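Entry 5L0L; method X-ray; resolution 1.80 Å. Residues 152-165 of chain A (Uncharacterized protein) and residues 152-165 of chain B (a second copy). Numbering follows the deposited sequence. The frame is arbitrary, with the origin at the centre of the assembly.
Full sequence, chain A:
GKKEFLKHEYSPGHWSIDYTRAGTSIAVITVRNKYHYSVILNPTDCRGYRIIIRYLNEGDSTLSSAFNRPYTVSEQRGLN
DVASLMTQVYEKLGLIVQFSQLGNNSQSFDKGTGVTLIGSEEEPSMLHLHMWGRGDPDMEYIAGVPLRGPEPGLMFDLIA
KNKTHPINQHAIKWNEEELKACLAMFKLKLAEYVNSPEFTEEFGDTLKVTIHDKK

Chain A, residues 152-165: PGLMFDLIAKNKTH
Chain B 152-165: PGLMFDLIAKNKTH

Two copies of one irregular segment pair antiparallel as a near-symmetric, water-bridged contact in which selenomethionine and leucine side chains pack on the partner and no direct hydrogen bond crosses between the stretches. Neither segment forms a regular helix or strand. The register is reciprocal: CA of Leu A154 lies 5.7 Å from CA of Asn B162, CA of Met A155 6.0 Å from CA of Ala B160, CA of Ala A160 6.1 Å from CA of Met B155, and CA of Asn A162 5.7 Å from CA of Leu B154. Together the stretches bury 724 Å².

At this spacing the backbones are bridged by four waters. Water 2 accepts from Met A155 N (2.9 Å) and donates to Asn B162 O (2.7 Å); water 3 repeats this between Met B155 N (2.9 Å) and Asn A162 O (2.7 Å). Water 1 lies 2.7 Å from Gly A153 O and accepts from Asn B162 N (2.9 Å); water 4 lies 2.7 Å from Gly B153 O and accepts from Asn A162 N (3.0 Å). Asn A162 and Asn B162 each thus use both backbone N and O.

Met A155 and Met B155, both selenomethionine, point their CA-to-CB bonds toward the partner and share the rotamer t, p, p (chi1 -176° and 177°, chi2 76° and 78°, chi3 74° and 70°). The methyl group of Met A155 reaches the segment from Asp B157 to Ala B160: CE of Met A155 lies 3.5 Å from OD1 of Asp B157, 3.6 Å from N of Ile B159 and 4.3 Å from CB of both Leu B158 and Ala B160. Reciprocally, on the segment from Asp A157 to Ala A160, CE of Met B155 lies 3.6 Å from OD1 of Asp A157 and 4.1 Å from CB of Ala A160. Each segment carries an internal hydrogen bond: Ile A159 N donates to Asp A157 OD1 and Ile B159 N to Asp B157 OD1, both at 2.9 Å. Ile A159 and Ile B159 have positive phi (81° and 82°), and their CA-to-CB bonds point away from the partner. Lys A163 NZ (chi m, t, t, p) donates to Ala A160 O at 2.8 Å, and Lys B163 NZ to Ala B160 O at 2.7 Å.

Leu A154 and Leu B154 (mt) leave the backbone sideways, but their ends come nearer the partner. CD2 of Leu A154 is 3.6 Å from both O and CG of Asn B162, while its CD1 meets CG2 of Thr B164 at 3.6 Å. In the other copy, CD2 of Leu B154 lies 3.5 Å from OD1 of Asn A162, and CD1 of Leu B154 lies 3.6 Å from CG2 of Thr A164. Asn A162 and Asn B162 are t at chi1, and Thr A164 and Thr B164 are p.

Gly A153 and Gly B153 (phi/psi 105/-34 and 101/-29) adopt angles that themselves call for glycine; an ideal CB would also lie 3.3 Å from ND2 of Asn B162 or 3.4 Å from ND2 of Asn A162, respectively.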

# COMPACT_ATOMS: atom_id res chain seq x y z
N PRO A 152 10.49 14.96 -2.07
CA PRO A 152 10.93 13.56 -2.16
C PRO A 152 12.07 13.25 -1.22
O PRO A 152 12.95 14.09 -1.00
CB PRO A 152 11.34 13.41 -3.63
CG PRO A 152 10.44 14.35 -4.33
CD PRO A 152 10.34 15.53 -3.42
N GLY A 153 11.97 12.08 -0.59
CA GLY A 153 12.85 11.68 0.51
C GLY A 153 12.20 11.74 1.86
O GLY A 153 12.54 10.94 2.75
N LEU A 154 11.31 12.72 2.05
CA LEU A 154 10.64 12.91 3.33
C LEU A 154 9.36 12.07 3.36
O LEU A 154 8.77 11.82 2.30
CB LEU A 154 10.27 14.37 3.54
CG LEU A 154 11.47 15.34 3.54
CD1 LEU A 154 10.99 16.78 3.61
CD2 LEU A 154 12.40 15.00 4.69
N MSE A 155 8.94 11.67 4.54
CA MSE A 155 7.66 10.97 4.72
C MSE A 155 6.44 11.84 4.44
O MSE A 155 6.31 12.92 4.99
CB MSE A 155 7.56 10.45 6.16
CG MSE A 155 6.31 9.62 6.46
SE MSE A 155 6.53 7.83 5.69
CE MSE A 155 7.79 7.13 6.98
N PHE A 156 5.53 11.35 3.60
CA PHE A 156 4.24 11.99 3.36
C PHE A 156 3.27 11.55 4.46
O PHE A 156 3.01 10.35 4.62
CB PHE A 156 3.72 11.57 1.99
CG PHE A 156 2.51 12.35 1.51
CD1 PHE A 156 1.28 12.21 2.12
CD2 PHE A 156 2.61 13.18 0.41
CE1 PHE A 156 0.15 12.91 1.66
CE2 PHE A 156 1.50 13.88 -0.05
CZ PHE A 156 0.28 13.74 0.55
N ASP A 157 2.79 12.48 5.28
CA ASP A 157 1.91 12.12 6.39
C ASP A 157 0.47 12.19 5.92
O ASP A 157 -0.01 13.27 5.55
CB ASP A 157 2.14 13.02 7.61
CG ASP A 157 1.60 12.40 8.89
OD1 ASP A 157 0.41 11.97 8.96
OD2 ASP A 157 2.38 12.27 9.85
N LEU A 158 -0.24 11.05 5.94
CA LEU A 158 -1.63 10.99 5.49
C LEU A 158 -2.63 11.59 6.49
O LEU A 158 -3.79 11.78 6.12
CB LEU A 158 -2.04 9.57 5.09
CG LEU A 158 -1.29 9.02 3.88
CD1 LEU A 158 -1.53 7.54 3.74
CD2 LEU A 158 -1.62 9.73 2.56
N ILE A 159 -2.17 11.86 7.71
CA ILE A 159 -2.88 12.59 8.75
C ILE A 159 -3.84 11.65 9.47
O ILE A 159 -4.87 11.28 8.91
CB ILE A 159 -3.68 13.85 8.30
CG1 ILE A 159 -2.89 14.77 7.39
CG2 ILE A 159 -4.14 14.65 9.53
CD1 ILE A 159 -1.57 15.27 7.94
N ALA A 160 -3.49 11.21 10.66
CA ALA A 160 -4.39 10.42 11.50
C ALA A 160 -5.19 11.38 12.38
O ALA A 160 -4.64 12.37 12.85
CB ALA A 160 -3.56 9.47 12.36
N LYS A 161 -6.47 11.11 12.59
CA LYS A 161 -7.29 11.92 13.53
C LYS A 161 -6.77 11.86 14.96
O LYS A 161 -6.76 12.86 15.67
CB LYS A 161 -8.74 11.44 13.52
CG LYS A 161 -9.44 11.88 12.26
CD LYS A 161 -10.89 11.41 12.16
CE LYS A 161 -11.34 11.63 10.72
NZ LYS A 161 -12.80 11.82 10.57
N ASN A 162 -6.34 10.67 15.36
CA ASN A 162 -5.75 10.42 16.68
C ASN A 162 -4.22 10.59 16.60
O ASN A 162 -3.53 9.88 15.86
CB ASN A 162 -6.16 9.01 17.12
CG ASN A 162 -5.81 8.69 18.56
OD1 ASN A 162 -5.22 9.50 19.27
ND2 ASN A 162 -6.18 7.48 18.99
N LYS A 163 -3.69 11.54 17.35
CA LYS A 163 -2.25 11.77 17.42
C LYS A 163 -1.81 11.85 18.88
O LYS A 163 -2.56 12.35 19.71
CB LYS A 163 -1.90 13.09 16.75
CG LYS A 163 -2.44 13.28 15.34
CD LYS A 163 -1.98 14.61 14.78
CE LYS A 163 -2.44 14.86 13.34
NZ LYS A 163 -3.91 15.08 13.27
N THR A 164 -0.61 11.38 19.18
CA THR A 164 -0.06 11.53 20.54
C THR A 164 0.73 12.82 20.68
O THR A 164 0.96 13.29 21.79
CB THR A 164 0.85 10.35 20.95
OG1 THR A 164 1.99 10.28 20.08
CG2 THR A 164 0.10 9.04 20.89
N HIS A 165 1.21 13.36 19.55
CA HIS A 165 1.91 14.63 19.55
C HIS A 165 1.67 15.34 18.20
O HIS A 165 1.34 14.69 17.20
CB HIS A 165 3.40 14.42 19.78
CG HIS A 165 4.09 13.66 18.69
ND1 HIS A 165 4.65 14.27 17.59
CD2 HIS A 165 4.29 12.33 18.52
CE1 HIS A 165 5.17 13.35 16.79
NE2 HIS A 165 4.97 12.17 17.34
N PRO B 152 -3.53 0.69 18.10
CA PRO B 152 -4.47 0.93 17.00
C PRO B 152 -5.19 2.27 17.11
O PRO B 152 -5.51 2.70 18.23
CB PRO B 152 -5.47 -0.21 17.13
CG PRO B 152 -4.66 -1.31 17.71
CD PRO B 152 -3.74 -0.64 18.70
N GLY B 153 -5.36 2.92 15.96
CA GLY B 153 -5.84 4.29 15.86
C GLY B 153 -4.76 5.31 15.60
O GLY B 153 -5.01 6.37 15.00
N LEU B 154 -3.54 5.03 16.07
CA LEU B 154 -2.38 5.89 15.82
C LEU B 154 -1.64 5.50 14.54
O LEU B 154 -1.65 4.34 14.14
CB LEU B 154 -1.40 5.78 16.99
CG LEU B 154 -2.02 6.15 18.36
CD1 LEU B 154 -1.04 5.90 19.48
CD2 LEU B 154 -2.43 7.60 18.36
N MSE B 155 -0.96 6.46 13.94
CA MSE B 155 -0.19 6.20 12.72
C MSE B 155 1.06 5.41 13.08
O MSE B 155 1.83 5.82 13.95
CB MSE B 155 0.20 7.55 12.12
CG MSE B 155 1.07 7.42 10.87
SE MSE B 155 -0.10 6.95 9.36
CE MSE B 155 -1.01 8.67 9.22
N PHE B 156 1.30 4.33 12.35
CA PHE B 156 2.56 3.56 12.40
C PHE B 156 3.60 4.27 11.53
O PHE B 156 3.37 4.45 10.32
CB PHE B 156 2.28 2.13 11.91
CG PHE B 156 3.38 1.12 12.19
CD1 PHE B 156 4.61 1.20 11.56
CD2 PHE B 156 3.17 0.09 13.07
CE1 PHE B 156 5.61 0.26 11.82
CE2 PHE B 156 4.16 -0.87 13.32
CZ PHE B 156 5.37 -0.79 12.68
N ASP B 157 4.73 4.71 12.11
CA ASP B 157 5.75 5.43 11.39
C ASP B 157 6.78 4.39 10.91
O ASP B 157 7.46 3.76 11.72
CB ASP B 157 6.40 6.47 12.31
CG ASP B 157 7.40 7.36 11.61
OD1 ASP B 157 7.93 7.09 10.48
OD2 ASP B 157 7.68 8.42 12.25
N LEU B 158 6.89 4.22 9.59
CA LEU B 158 7.83 3.24 9.01
C LEU B 158 9.30 3.69 9.02
O LEU B 158 10.19 2.85 8.78
CB LEU B 158 7.46 2.87 7.57
CG LEU B 158 6.12 2.13 7.45
CD1 LEU B 158 5.70 2.03 6.00
CD2 LEU B 158 6.18 0.73 8.07
N ILE B 159 9.51 4.96 9.35
CA ILE B 159 10.80 5.59 9.53
C ILE B 159 11.35 5.98 8.14
O ILE B 159 11.51 5.15 7.20
CB ILE B 159 11.82 4.76 10.37
CG1 ILE B 159 11.22 4.15 11.63
CG2 ILE B 159 13.01 5.64 10.77
CD1 ILE B 159 10.50 5.09 12.58
N ALA B 160 11.52 7.27 7.94
CA ALA B 160 12.27 7.77 6.82
C ALA B 160 13.65 8.16 7.37
O ALA B 160 13.73 8.80 8.41
CB ALA B 160 11.56 8.96 6.21
N LYS B 161 14.73 7.75 6.71
CA LYS B 161 16.10 8.22 7.06
C LYS B 161 16.20 9.74 7.08
O LYS B 161 16.80 10.30 7.98
CB LYS B 161 17.14 7.65 6.09
CG LYS B 161 17.41 6.19 6.38
CD LYS B 161 18.11 5.48 5.23
CE LYS B 161 18.22 4.01 5.57
NZ LYS B 161 18.73 3.24 4.40
N ASN B 162 15.58 10.39 6.10
CA ASN B 162 15.57 11.84 6.01
C ASN B 162 14.32 12.37 6.72
O ASN B 162 13.20 11.97 6.39
CB ASN B 162 15.55 12.23 4.52
CG ASN B 162 15.75 13.73 4.28
OD1 ASN B 162 16.01 14.52 5.20
ND2 ASN B 162 15.63 14.13 3.01
N LYS B 163 14.51 13.27 7.69
CA LYS B 163 13.40 13.88 8.45
C LYS B 163 13.64 15.38 8.65
O LYS B 163 14.76 15.77 8.97
CB LYS B 163 13.29 13.25 9.85
CG LYS B 163 13.50 11.76 9.95
CD LYS B 163 13.25 11.30 11.38
CE LYS B 163 13.24 9.77 11.48
NZ LYS B 163 14.51 9.15 11.00
N THR B 164 12.59 16.21 8.52
CA THR B 164 12.69 17.65 8.84
C THR B 164 12.69 17.92 10.35
O THR B 164 13.25 18.93 10.79
CB THR B 164 11.55 18.47 8.19
OG1 THR B 164 10.28 17.93 8.56
CG2 THR B 164 11.66 18.48 6.67
N HIS B 165 12.06 17.03 11.14
CA HIS B 165 12.01 17.17 12.60
C HIS B 165 12.19 15.80 13.28
O HIS B 165 11.85 14.77 12.67
CB HIS B 165 10.70 17.85 13.05
CG HIS B 165 9.46 17.09 12.68
ND1 HIS B 165 8.67 16.44 13.61
CD2 HIS B 165 8.86 16.87 11.48
CE1 HIS B 165 7.65 15.86 13.00
NE2 HIS B 165 7.75 16.10 11.71
O HOH W 1 14.34 9.13 3.75
O HOH W 2 10.55 12.43 6.88
O HOH W 3 -1.06 9.15 15.07
O HOH W 4 -6.75 8.13 13.88